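Local atomic coordinates of fimbrial subunit CupB6 (Pseudomonas aeruginosa, PDB entry 5CYL), a protein that forms the adhesive tip of a chaperone-usher pilus, through which the bacterium probably attaches to surfaces and builds biofilms. Residues A[62-67]-A[148-153]; A[83-88]-A[192-197]; A[102-107]-A[167-172]; A[74-79]-A[144-149]; A[10-15]-A[154-159]. One frame throughout, in Å; residues are numbered along the deposited sequence.

Contact 1 of 5, residues A[62-67]-A[148-153]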
# COMPACT_ATOMS: atom_id res chain seq x y z
N GLY A 62 -15.05 -0.25 26.95
CA GLY A 62 -14.70 0.46 25.72
C GLY A 62 -15.87 0.59 24.79
O GLY A 62 -16.80 -0.20 24.82
N ASN A 63 -15.86 1.62 23.98
CA ASN A 63 -16.76 1.66 22.82
C ASN A 63 -16.26 2.70 21.83
O ASN A 63 -15.52 3.61 22.19
CB ASN A 63 -18.18 1.98 23.24
CG ASN A 63 -18.34 3.42 23.64
OD1 ASN A 63 -17.44 4.05 24.17
ND2 ASN A 63 -19.51 3.95 23.39
N TRP A 64 -16.69 2.57 20.58
CA TRP A 64 -16.35 3.52 19.53
C TRP A 64 -17.58 4.39 19.37
O TRP A 64 -18.70 3.88 19.18
CB TRP A 64 -16.06 2.83 18.20
CG TRP A 64 -14.69 2.29 18.05
CD1 TRP A 64 -14.31 1.01 18.27
CD2 TRP A 64 -13.51 2.98 17.62
NE1 TRP A 64 -12.94 0.86 18.03
CE2 TRP A 64 -12.45 2.06 17.61
CE3 TRP A 64 -13.26 4.28 17.24
CZ2 TRP A 64 -11.15 2.41 17.28
CZ3 TRP A 64 -11.94 4.63 16.87
CH2 TRP A 64 -10.92 3.69 16.90
N SER A 65 -17.39 5.70 19.42
CA SER A 65 -18.51 6.62 19.12
C SER A 65 -18.16 7.49 17.93
O SER A 65 -17.01 7.55 17.47
CB SER A 65 -18.86 7.48 20.33
OG SER A 65 -17.68 8.05 20.85
N GLY A 66 -19.16 8.18 17.41
CA GLY A 66 -18.94 9.09 16.27
C GLY A 66 -19.15 8.42 14.94
O GLY A 66 -18.97 9.03 13.89
N VAL A 67 -19.54 7.16 15.01
CA VAL A 67 -20.03 6.40 13.87
C VAL A 67 -21.11 5.43 14.41
O VAL A 67 -20.93 4.83 15.44
CB VAL A 67 -18.92 5.61 13.16
CG1 VAL A 67 -19.51 4.70 12.09
CG2 VAL A 67 -17.90 6.56 12.56
N GLY A 148 -12.90 10.02 9.48
CA GLY A 148 -14.11 10.61 10.04
C GLY A 148 -14.00 11.11 11.46
O GLY A 148 -12.92 11.40 11.95
N SER A 149 -15.14 11.24 12.11
CA SER A 149 -15.19 11.74 13.47
C SER A 149 -15.23 10.65 14.54
O SER A 149 -15.47 10.93 15.71
CB SER A 149 -16.38 12.68 13.64
OG SER A 149 -17.59 12.03 13.31
N ALA A 150 -15.03 9.41 14.12
CA ALA A 150 -15.10 8.29 15.06
C ALA A 150 -14.07 8.44 16.19
O ALA A 150 -12.90 8.75 15.95
CB ALA A 150 -14.89 6.97 14.35
N THR A 151 -14.53 8.22 17.42
CA THR A 151 -13.69 8.37 18.60
C THR A 151 -13.67 7.11 19.46
O THR A 151 -14.69 6.47 19.66
CB THR A 151 -14.09 9.58 19.47
OG1 THR A 151 -15.49 9.54 19.74
CG2 THR A 151 -13.79 10.87 18.77
N LEU A 152 -12.48 6.75 19.93
CA LEU A 152 -12.27 5.60 20.80
C LEU A 152 -12.35 5.97 22.30
O LEU A 152 -11.50 6.71 22.81
CB LEU A 152 -10.89 4.96 20.52
CG LEU A 152 -10.55 3.76 21.44
CD1 LEU A 152 -11.57 2.66 21.17
CD2 LEU A 152 -9.11 3.25 21.28
N ASN A 153 -13.33 5.41 23.02
CA ASN A 153 -13.49 5.70 24.45
C ASN A 153 -13.15 4.52 25.34
O ASN A 153 -13.72 3.45 25.21
CB ASN A 153 -14.90 6.15 24.73
CG ASN A 153 -15.39 7.17 23.72
OD1 ASN A 153 -15.03 8.36 23.78
ND2 ASN A 153 -16.22 6.73 22.82

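Contact 2 of 5, residues A[83-88]-A[192-197]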
# COMPACT_ATOMS: atom_id res chain seq x y z
N ILE A 83 -8.31 -0.32 4.18
CA ILE A 83 -7.67 -0.82 5.39
C ILE A 83 -8.47 -0.38 6.61
O ILE A 83 -8.81 0.75 6.75
CB ILE A 83 -6.21 -0.40 5.49
CG1 ILE A 83 -5.40 -1.10 4.40
CG2 ILE A 83 -5.61 -0.80 6.84
CD1 ILE A 83 -3.94 -0.67 4.33
N GLY A 84 -8.80 -1.31 7.48
CA GLY A 84 -9.67 -1.04 8.64
C GLY A 84 -8.96 -1.26 9.97
O GLY A 84 -8.05 -2.07 10.08
N TYR A 85 -9.37 -0.49 10.97
CA TYR A 85 -8.75 -0.53 12.30
C TYR A 85 -9.70 -1.19 13.29
O TYR A 85 -10.88 -0.82 13.40
CB TYR A 85 -8.40 0.87 12.77
CG TYR A 85 -7.76 0.93 14.14
CD1 TYR A 85 -6.59 0.22 14.42
CD2 TYR A 85 -8.32 1.70 15.14
CE1 TYR A 85 -6.01 0.28 15.67
CE2 TYR A 85 -7.72 1.80 16.40
CZ TYR A 85 -6.57 1.07 16.66
OH TYR A 85 -5.98 1.12 17.89
N ARG A 86 -9.18 -2.18 13.99
CA ARG A 86 -9.93 -2.93 14.99
C ARG A 86 -9.09 -2.99 16.25
O ARG A 86 -7.91 -3.35 16.20
CB ARG A 86 -10.18 -4.35 14.45
CG ARG A 86 -11.07 -5.24 15.28
CD ARG A 86 -11.45 -6.45 14.43
NE ARG A 86 -10.30 -7.30 14.09
CZ ARG A 86 -10.29 -8.21 13.12
NH1 ARG A 86 -11.37 -8.42 12.37
NH2 ARG A 86 -9.20 -8.94 12.89
N ILE A 87 -9.66 -2.65 17.40
CA ILE A 87 -8.92 -2.76 18.67
C ILE A 87 -9.67 -3.63 19.68
O ILE A 87 -10.85 -3.50 19.89
CB ILE A 87 -8.59 -1.39 19.27
CG1 ILE A 87 -7.65 -1.57 20.46
CG2 ILE A 87 -9.86 -0.61 19.62
CD1 ILE A 87 -6.96 -0.31 20.92
N SER A 88 -8.94 -4.55 20.28
CA SER A 88 -9.51 -5.49 21.26
C SER A 88 -8.66 -5.55 22.54
O SER A 88 -7.48 -5.26 22.53
CB SER A 88 -9.74 -6.86 20.65
OG SER A 88 -8.72 -7.13 19.72
N ALA A 192 -4.82 9.79 17.49
CA ALA A 192 -4.65 9.37 18.88
C ALA A 192 -5.17 7.95 19.14
O ALA A 192 -4.54 7.19 19.86
CB ALA A 192 -5.32 10.35 19.83
N SER A 193 -6.30 7.60 18.52
CA SER A 193 -6.86 6.25 18.66
C SER A 193 -5.88 5.24 18.06
O SER A 193 -5.61 4.20 18.65
CB SER A 193 -8.21 6.16 17.95
OG SER A 193 -8.09 6.44 16.56
N ILE A 194 -5.33 5.59 16.90
CA ILE A 194 -4.31 4.79 16.22
C ILE A 194 -2.99 4.76 17.00
O ILE A 194 -2.30 3.73 17.04
CB ILE A 194 -4.06 5.29 14.78
CG1 ILE A 194 -5.31 5.05 13.93
CG2 ILE A 194 -2.85 4.62 14.16
CD1 ILE A 194 -5.53 3.59 13.56
N ALA A 195 -2.65 5.88 17.61
CA ALA A 195 -1.35 6.06 18.26
C ALA A 195 -1.36 5.68 19.74
O ALA A 195 -0.40 5.91 20.46
CB ALA A 195 -0.88 7.50 18.09
N ILE A 196 -2.46 5.10 20.19
CA ILE A 196 -2.67 4.79 21.59
C ILE A 196 -1.59 3.86 22.15
O ILE A 196 -1.18 2.91 21.49
CB ILE A 196 -4.04 4.13 21.81
CG1 ILE A 196 -4.21 3.74 23.28
CG2 ILE A 196 -4.18 2.93 20.91
CD1 ILE A 196 -5.32 2.75 23.53
N GLY A 197 -1.15 4.17 23.36
CA GLY A 197 -0.16 3.37 24.05
C GLY A 197 1.27 3.72 23.68
O GLY A 197 2.23 3.14 24.20

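Contact 3 of 5, residues A[102-107]-A[167-172]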
# COMPACT_ATOMS: atom_id res chain seq x y z
N ASP A 102 -20.77 1.04 19.50
CA ASP A 102 -22.10 1.12 20.10
C ASP A 102 -22.25 2.48 20.81
O ASP A 102 -21.24 3.18 21.01
CB ASP A 102 -22.31 -0.06 21.05
CG ASP A 102 -23.76 -0.24 21.46
OD1 ASP A 102 -24.68 0.21 20.74
OD2 ASP A 102 -24.00 -0.80 22.54
N ASN A 103 -23.46 2.88 21.14
CA ASN A 103 -23.62 4.19 21.77
C ASN A 103 -23.16 4.16 23.21
O ASN A 103 -22.84 5.19 23.77
CB ASN A 103 -25.06 4.68 21.66
CG ASN A 103 -26.07 3.58 21.92
OD1 ASN A 103 -25.93 2.48 21.40
ND2 ASN A 103 -27.07 3.86 22.76
N GLN A 104 -23.09 2.97 23.78
CA GLN A 104 -22.78 2.80 25.19
C GLN A 104 -21.54 1.99 25.35
O GLN A 104 -21.33 1.07 24.56
CB GLN A 104 -23.94 2.10 25.88
CG GLN A 104 -24.97 3.07 26.38
CD GLN A 104 -26.03 2.37 27.15
OE1 GLN A 104 -26.14 2.53 28.35
NE2 GLN A 104 -26.77 1.51 26.47
N PRO A 105 -20.71 2.31 26.35
CA PRO A 105 -19.57 1.42 26.55
C PRO A 105 -19.96 0.02 27.01
O PRO A 105 -21.07 -0.22 27.54
CB PRO A 105 -18.78 2.12 27.65
CG PRO A 105 -19.81 2.87 28.42
CD PRO A 105 -20.76 3.37 27.38
N HIS A 106 -19.04 -0.92 26.80
CA HIS A 106 -19.26 -2.34 27.15
C HIS A 106 -18.21 -2.81 28.12
O HIS A 106 -17.07 -2.34 28.08
CB HIS A 106 -19.21 -3.21 25.90
CG HIS A 106 -20.49 -3.24 25.13
ND1 HIS A 106 -20.99 -4.40 24.57
CD2 HIS A 106 -21.38 -2.27 24.85
CE1 HIS A 106 -22.13 -4.13 23.96
NE2 HIS A 106 -22.40 -2.85 24.12
N ALA A 107 -18.59 -3.72 29.00
CA ALA A 107 -17.67 -4.17 30.02
C ALA A 107 -16.80 -5.29 29.47
O ALA A 107 -17.29 -6.36 29.16
CB ALA A 107 -18.44 -4.62 31.24
N GLY A 167 -19.03 -8.44 29.18
CA GLY A 167 -19.71 -8.69 27.92
C GLY A 167 -21.02 -7.94 27.79
O GLY A 167 -21.65 -7.93 26.74
N SER A 168 -21.42 -7.30 28.87
CA SER A 168 -22.65 -6.56 28.88
C SER A 168 -22.37 -5.04 28.69
O SER A 168 -21.24 -4.54 28.91
CB SER A 168 -23.36 -6.84 30.22
OG SER A 168 -24.76 -6.78 30.12
N VAL A 169 -23.41 -4.29 28.36
CA VAL A 169 -23.33 -2.84 28.52
C VAL A 169 -22.85 -2.46 29.94
O VAL A 169 -23.30 -3.02 30.92
CB VAL A 169 -24.67 -2.16 28.27
CG1 VAL A 169 -24.45 -0.67 28.03
CG2 VAL A 169 -25.34 -2.81 27.08
N LEU A 170 -21.91 -1.51 30.02
CA LEU A 170 -21.32 -1.12 31.30
C LEU A 170 -22.07 0.07 31.79
O LEU A 170 -21.99 1.14 31.18
CB LEU A 170 -19.85 -0.75 31.18
CG LEU A 170 -19.27 -0.04 32.38
CD1 LEU A 170 -19.31 -0.97 33.58
CD2 LEU A 170 -17.83 0.37 32.13
N ALA A 171 -22.83 -0.11 32.87
CA ALA A 171 -23.62 0.99 33.48
C ALA A 171 -22.67 1.91 34.22
O ALA A 171 -21.80 1.45 34.95
CB ALA A 171 -24.67 0.45 34.40
N VAL A 172 -22.78 3.21 34.00
CA VAL A 172 -21.91 4.16 34.70
C VAL A 172 -22.80 4.89 35.69
O VAL A 172 -23.73 5.56 35.29
CB VAL A 172 -21.21 5.19 33.78
CG1 VAL A 172 -20.30 6.07 34.62
CG2 VAL A 172 -20.37 4.49 32.72

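Contact 4 of 5, residues A[74-79]-A[144-149]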
# COMPACT_ATOMS: atom_id res chain seq x y z
N GLY A 74 -15.68 -5.92 11.61
CA GLY A 74 -15.70 -5.25 12.90
C GLY A 74 -14.68 -4.15 12.96
O GLY A 74 -14.12 -3.84 14.01
N THR A 75 -14.47 -3.50 11.82
CA THR A 75 -13.48 -2.42 11.76
C THR A 75 -14.12 -1.04 11.65
O THR A 75 -15.27 -0.93 11.24
CB THR A 75 -12.48 -2.63 10.61
OG1 THR A 75 -13.19 -2.81 9.39
CG2 THR A 75 -11.62 -3.86 10.89
N VAL A 76 -13.35 -0.04 12.01
CA VAL A 76 -13.72 1.36 11.74
C VAL A 76 -12.77 1.76 10.61
O VAL A 76 -11.58 1.43 10.63
CB VAL A 76 -13.51 2.30 12.95
CG1 VAL A 76 -14.40 1.89 14.08
CG2 VAL A 76 -12.05 2.33 13.36
N ALA A 77 -13.28 2.49 9.64
CA ALA A 77 -12.45 2.90 8.51
C ALA A 77 -11.22 3.73 8.89
O ALA A 77 -11.27 4.66 9.65
CB ALA A 77 -13.31 3.67 7.52
N SER A 78 -10.10 3.33 8.30
CA SER A 78 -8.82 4.00 8.45
C SER A 78 -8.69 5.19 7.49
O SER A 78 -9.43 5.29 6.55
CB SER A 78 -7.68 3.00 8.18
OG SER A 78 -6.44 3.62 8.12
N ASP A 79 -7.76 6.09 7.76
CA ASP A 79 -7.54 7.19 6.86
C ASP A 79 -7.18 6.63 5.45
O ASP A 79 -7.55 7.16 4.43
CB ASP A 79 -6.47 8.16 7.38
CG ASP A 79 -5.14 7.54 7.53
OD1 ASP A 79 -5.01 6.29 7.42
OD2 ASP A 79 -4.21 8.34 7.78
N THR A 144 -2.36 6.47 9.44
CA THR A 144 -2.06 7.43 10.51
C THR A 144 -3.25 7.72 11.42
O THR A 144 -3.07 8.17 12.55
CB THR A 144 -1.55 8.75 9.94
OG1 THR A 144 -2.53 9.26 9.05
CG2 THR A 144 -0.23 8.51 9.17
N SER A 145 -4.46 7.49 10.92
CA SER A 145 -5.64 7.90 11.65
C SER A 145 -6.87 7.11 11.23
O SER A 145 -6.88 6.45 10.21
CB SER A 145 -5.86 9.39 11.46
OG SER A 145 -7.18 9.74 11.76
N VAL A 146 -7.88 7.15 12.07
CA VAL A 146 -9.20 6.66 11.71
C VAL A 146 -9.83 7.72 10.81
O VAL A 146 -9.58 8.89 10.99
CB VAL A 146 -10.07 6.39 12.95
CG1 VAL A 146 -9.27 5.59 13.94
CG2 VAL A 146 -10.55 7.68 13.58
N SER A 147 -10.63 7.28 9.86
CA SER A 147 -11.38 8.19 9.01
C SER A 147 -12.54 8.78 9.79
O SER A 147 -13.11 8.14 10.64
CB SER A 147 -11.86 7.47 7.73
OG SER A 147 -13.21 7.73 7.40
N GLY A 148 -12.90 10.02 9.48
CA GLY A 148 -14.11 10.61 10.04
C GLY A 148 -14.00 11.11 11.46
O GLY A 148 -12.92 11.40 11.95
N SER A 149 -15.14 11.24 12.11
CA SER A 149 -15.19 11.74 13.47
C SER A 149 -15.23 10.65 14.54
O SER A 149 -15.47 10.93 15.71
CB SER A 149 -16.38 12.68 13.64
OG SER A 149 -17.59 12.03 13.31

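Contact 5 of 5, residues A[10-15]-A[154-159]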
# COMPACT_ATOMS: atom_id res chain seq x y z
N CYS A 10 -9.08 8.10 38.52
CA CYS A 10 -8.48 7.22 37.53
C CYS A 10 -7.76 7.98 36.46
O CYS A 10 -8.17 9.07 36.09
CB CYS A 10 -9.52 6.36 36.88
SG CYS A 10 -9.92 4.94 37.93
N SER A 11 -6.67 7.43 35.96
CA SER A 11 -6.00 7.98 34.81
C SER A 11 -5.31 6.86 34.03
O SER A 11 -4.87 5.83 34.61
CB SER A 11 -4.99 9.06 35.21
OG SER A 11 -3.75 8.47 35.52
N PHE A 12 -5.19 7.04 32.73
CA PHE A 12 -4.58 6.03 31.88
C PHE A 12 -3.26 6.56 31.41
O PHE A 12 -3.20 7.71 31.00
CB PHE A 12 -5.46 5.80 30.68
CG PHE A 12 -6.58 4.83 30.91
CD1 PHE A 12 -6.32 3.46 30.90
CD2 PHE A 12 -7.90 5.27 31.00
CE1 PHE A 12 -7.37 2.55 31.07
CE2 PHE A 12 -8.95 4.37 31.15
CZ PHE A 12 -8.68 3.00 31.18
N ASP A 13 -2.18 5.77 31.48
CA ASP A 13 -0.87 6.27 31.03
C ASP A 13 -0.10 5.27 30.22
O ASP A 13 -0.22 4.07 30.44
CB ASP A 13 -0.03 6.73 32.22
CG ASP A 13 -0.62 7.96 32.93
OD1 ASP A 13 -0.67 9.06 32.34
OD2 ASP A 13 -1.00 7.83 34.10
N ASN A 14 0.71 5.77 29.29
CA ASN A 14 1.43 4.93 28.31
C ASN A 14 2.50 4.07 28.93
O ASN A 14 3.20 4.52 29.84
CB ASN A 14 2.10 5.81 27.26
CG ASN A 14 1.10 6.47 26.31
OD1 ASN A 14 -0.06 6.07 26.19
ND2 ASN A 14 1.58 7.48 25.60
N GLY A 15 2.60 2.83 28.45
CA GLY A 15 3.64 1.90 28.90
C GLY A 15 4.80 1.96 27.93
O GLY A 15 4.98 2.97 27.25
N LEU A 154 -12.19 4.74 26.23
CA LEU A 154 -11.86 3.76 27.25
C LEU A 154 -12.43 4.24 28.57
O LEU A 154 -12.21 5.37 28.99
CB LEU A 154 -10.34 3.61 27.35
CG LEU A 154 -9.64 3.28 26.03
CD1 LEU A 154 -8.14 3.06 26.23
CD2 LEU A 154 -10.25 2.03 25.39
N TRP A 155 -13.16 3.37 29.24
CA TRP A 155 -13.74 3.73 30.54
C TRP A 155 -13.15 2.91 31.68
O TRP A 155 -13.30 1.68 31.69
CB TRP A 155 -15.23 3.49 30.51
CG TRP A 155 -15.94 4.24 29.43
CD1 TRP A 155 -15.89 3.99 28.10
CD2 TRP A 155 -16.82 5.36 29.60
NE1 TRP A 155 -16.70 4.87 27.42
CE2 TRP A 155 -17.28 5.72 28.32
CE3 TRP A 155 -17.27 6.08 30.71
CZ2 TRP A 155 -18.16 6.78 28.11
CZ3 TRP A 155 -18.15 7.13 30.51
CH2 TRP A 155 -18.59 7.48 29.22
N ALA A 156 -12.50 3.54 32.64
CA ALA A 156 -12.25 2.87 33.94
C ALA A 156 -13.31 3.26 34.95
O ALA A 156 -13.39 4.42 35.31
CB ALA A 156 -10.89 3.22 34.49
N VAL A 157 -14.13 2.33 35.38
CA VAL A 157 -15.28 2.64 36.24
C VAL A 157 -15.31 1.79 37.52
O VAL A 157 -15.26 0.54 37.45
CB VAL A 157 -16.62 2.48 35.49
CG1 VAL A 157 -17.82 2.80 36.38
CG2 VAL A 157 -16.65 3.36 34.26
N ASP A 158 -15.35 2.47 38.67
CA ASP A 158 -15.43 1.77 39.95
C ASP A 158 -16.85 1.26 40.17
O ASP A 158 -17.81 2.02 39.98
CB ASP A 158 -14.96 2.69 41.09
CG ASP A 158 -15.15 2.04 42.48
OD1 ASP A 158 -16.29 1.99 42.98
OD2 ASP A 158 -14.15 1.60 43.07
N ARG A 159 -16.96 0.00 40.58
CA ARG A 159 -18.27 -0.63 40.87
C ARG A 159 -18.19 -1.67 42.00
O ARG A 159 -17.11 -2.18 42.29
CB ARG A 159 -18.80 -1.29 39.59
CG ARG A 159 -19.05 -0.31 38.45
CD ARG A 159 -20.50 0.13 38.39
NE ARG A 159 -21.21 -1.06 37.91
CZ ARG A 159 -22.51 -1.16 37.77
NH1 ARG A 159 -23.28 -0.13 38.08
NH2 ARG A 159 -23.04 -2.27 37.29

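Contact 1 of 5, residues A[62-67]-A[148-153]
Asn153 carries CG beside its backbone N, anti to the carbonyl carbon (chi1 -45°), while Ser65 holds OG between its own N and carbonyl carbon (chi1 49°), and the amide of Asn153 meets the hydroxyl of Ser65 across two antiparallel strands. Asn153 ND2 donates to Ser65 OG at 2.8 Å, with the oxygen in the plane of the amide. The same nitrogen also serves Asn63 OD1 at 3.2 Å and Asn63 O at 3.3 Å, on less straight lines and from above each carbonyl plane. Ser65 OG is gripped again by Thr151 OG1 at 2.9 Å, completing a polar row along this face. Beyond the row, Asn153 OD1 bonds Ser187 OG and Asn63 ND2 bonds the carbonyl of Asp102.

On the other face Trp64 lies against Leu152. CB of Leu152 stands over the six-membered ring in a CH-pi contact, 3.9 Å from its centroid, and CD1 covers the ring nearer its rim, 3.7 Å from CE2. Past the ladder, Val67 CG2 touches Ala150 CB at 3.5 Å. Asn63 and Ser65 form hydrogen-bonded pairs with Asn153 and Thr151, the pairing of neighbouring strands in an antiparallel sheet. Ile87 of the facing sheet packs on both Trp64 and Leu152, whose side chains are turned into the core of a beta sandwich.

Contact 2 of 5, residues A[83-88]-A[192-197]
Ser193 meets Tyr85 through its backbone: the carbonyl O lies 3.8 Å from Tyr85 CZ and approaches the ring obliquely. The phenol oxygen has a clear partner in Gln125 NE2 of strand 118-129, and the hydroxyl of Ser193 turns back to the carbonyl of Gly190.

Ile194 follows and makes the main contact. Its CG1 stands beside the backbone N, anti to the carbonyl carbon (chi1 -67°), and the second torsion (chi2 -73°) folds CD1 over the centre of the Tyr85 ring. This methyl lies 3.6 Å from the ring centroid, close to the ring normal, in a CH-pi contact; its nearest ring atom is CG, at 3.5 Å. The two side chains run past one another in opposite directions, Tyr85 reaching out from its strand with CG anti to the backbone N. The carbonyl of Ile194 accepts from the same Gln125 NE2, so one amide nitrogen bonds both the helix end and the phenol.

Ala195 leaves the helical conformation, and Ile196 then comes back toward the strand. The side chains of Ile196 and Tyr85 cross at about a right angle, Ile196 CG2 lying 4.0 Å from Tyr85 OH and 4.3 Å from Ile87 CD1, while Leu154 and Gln125 pack against the isoleucine as well. The contact is buried and mainly apolar: the short helix 191-194 and the turn after it pack on the inner face of strand 83-90, as part of the hydrophobic core of a beta sandwich.

Contact 3 of 5, residues A[102-107]-A[167-172]
Ala107 O takes the N-H of Gly167 at 2.7 Å, an almost straight bond (173°), and Ala107 N in turn donates a hydrogen bond to Ser168 O at 2.8 Å. Two residues on, Leu170 N donates to Pro105 O at 2.9 Å, again nearly straight but tilted from the carbonyl plane. These three backbone bonds surround a single bridge between His106 and Val169.

Val169 extends CG1 anti to its backbone N (chi1 -163°), and this methyl is met by Gln104 CD at 3.5 Å and by Pro105 O at 3.4 Å; the extended glutamine chain crosses the valine at about a right angle. The CA of Val169 lies over one face of the His106 ring, toward its rim. That ring is held within its own segment: His106 NE2 donates to Asp102 OD2 at 3.0 Å, on the anti side of the carboxylate.

Ala107 and Leu170 turn toward each other, and their CB atoms meet at 4.1 Å. Leu170 continues onto Val59 and Val157, and Pro105 rests on Trp155. The loop after strand 151-160 is thus bridged to the start of strand 106-112, which is outermost in its four-stranded sheet, next to strand 56-65.

Contact 4 of 5, residues A[74-79]-A[144-149]
Asp79 and Ser147 give up the most surface here, with Ala77 next among the residues of 74-79. Asp79 grips the other segment at its backbone: its N donates to Ser145 O at 2.6 Å, tilted from the carbonyl plane. Its CG stands between the backbone N and the carbonyl carbon (chi1 62°); from there the carboxylate faces the N-H of Thr144, whose bond to OD1 is weak, at 3.3 Å. The placing of OD2 beside the Thr144 hydroxyl is doubtful in the model. A weak bond from Ser78 OG also reaches Asp79 OD1.

Ser147 supplies the second backbone link, its N donating to Ala77 O at 2.7 Å. Its CB lies 3.5 Å from both Ala77 O and Ser78 O, and its OG is 4.1 Å from Ala77 CB. Between the two bonds lies Ser78, bridged to Val146 with their CA atoms 4.2 Å apart. Val146 CG1 meets Val76 CG2 at 4.3 Å, and both valines also pack on Trp64 of strand 56-65.

Ser145 OG bonds the carbonyl of Val146 within its own segment. A backbone hydrogen bond between Val76 and Tyr85 ties strand 76-77 to strand 83-90. The single Ser78-Val146 pairing, with its two flanking bonds, is an isolated beta bridge: a loop laid against the end of a short strand at the margin of a beta sandwich.

Contact 5 of 5, residues A[10-15]-A[154-159]
The two layers of a beta sandwich face each other here, residues 10-15 of strand 6-22 from one sheet and residues 154-159 of strand 151-160 from the other. The contact is carried by side chains of 10-15, with Phe12 also meeting the backbone at Ala156. The axes of the two short segments approach to 8.1 Å with directions 145° apart, and no hydrogen bond joins them. Phe12 does most of the work. Its CG lies beside the backbone N, anti to the carbonyl carbon (chi1 -84°), and the ring beyond it brings CE2 and CZ to the other strand. Phe12 CZ meets Ala156 CB at 4.0 Å, while CE2 stands 4.1 Å from Leu154 CB. The backbone N of Ala156 lies at the ring edge, near its plane, 3.9 Å from CE2, so the phenyl points edge-first at the strand.

Cys10, two residues earlier on the same side of its strand, adds a second apolar touch: its SG lies 4.0 Å from Ala156 CB. The small alanine is thus met by both the sulfur and the phenyl. That sulfur is in a disulfide with Cys182, which fastens strand 6-22 to the segment leading into strand 185-189.

Around this pair, Tyr186 of strand 185-189 lays its ring against that of Phe12, the two planes nearly parallel. Strand 6-22 is hydrogen-bonded to strand 35-50 through Ser11 and Asp13, and Leu43 and Leu45 of that neighbour pack on Leu154 and Ala156. Strand 151-160, for its part, runs between strands 56-65 and 185-189.

Overall arrangement
From the N terminus, contact 5 opens first, at residues 10-15, and closes at 154-159, joining the two sheets of the sandwich. Within its span lie contact 1, which pairs neighbouring strands 56-65 and 151-160, and contact 4, which begins later at 74-79 and ends on 144-149, sharing Gly148 and Ser149 with contact 1. Contact 2 starts at 83-88 and reaches on to 192-197, crossing contacts 1, 4 and 5, and it encloses contact 3 (102-107 with 167-172), which crosses the same three. Trp64 links contacts 1, 2 and 4, while Trp155 joins contacts 1, 3 and 5, binding edge loops, core and both sheets together.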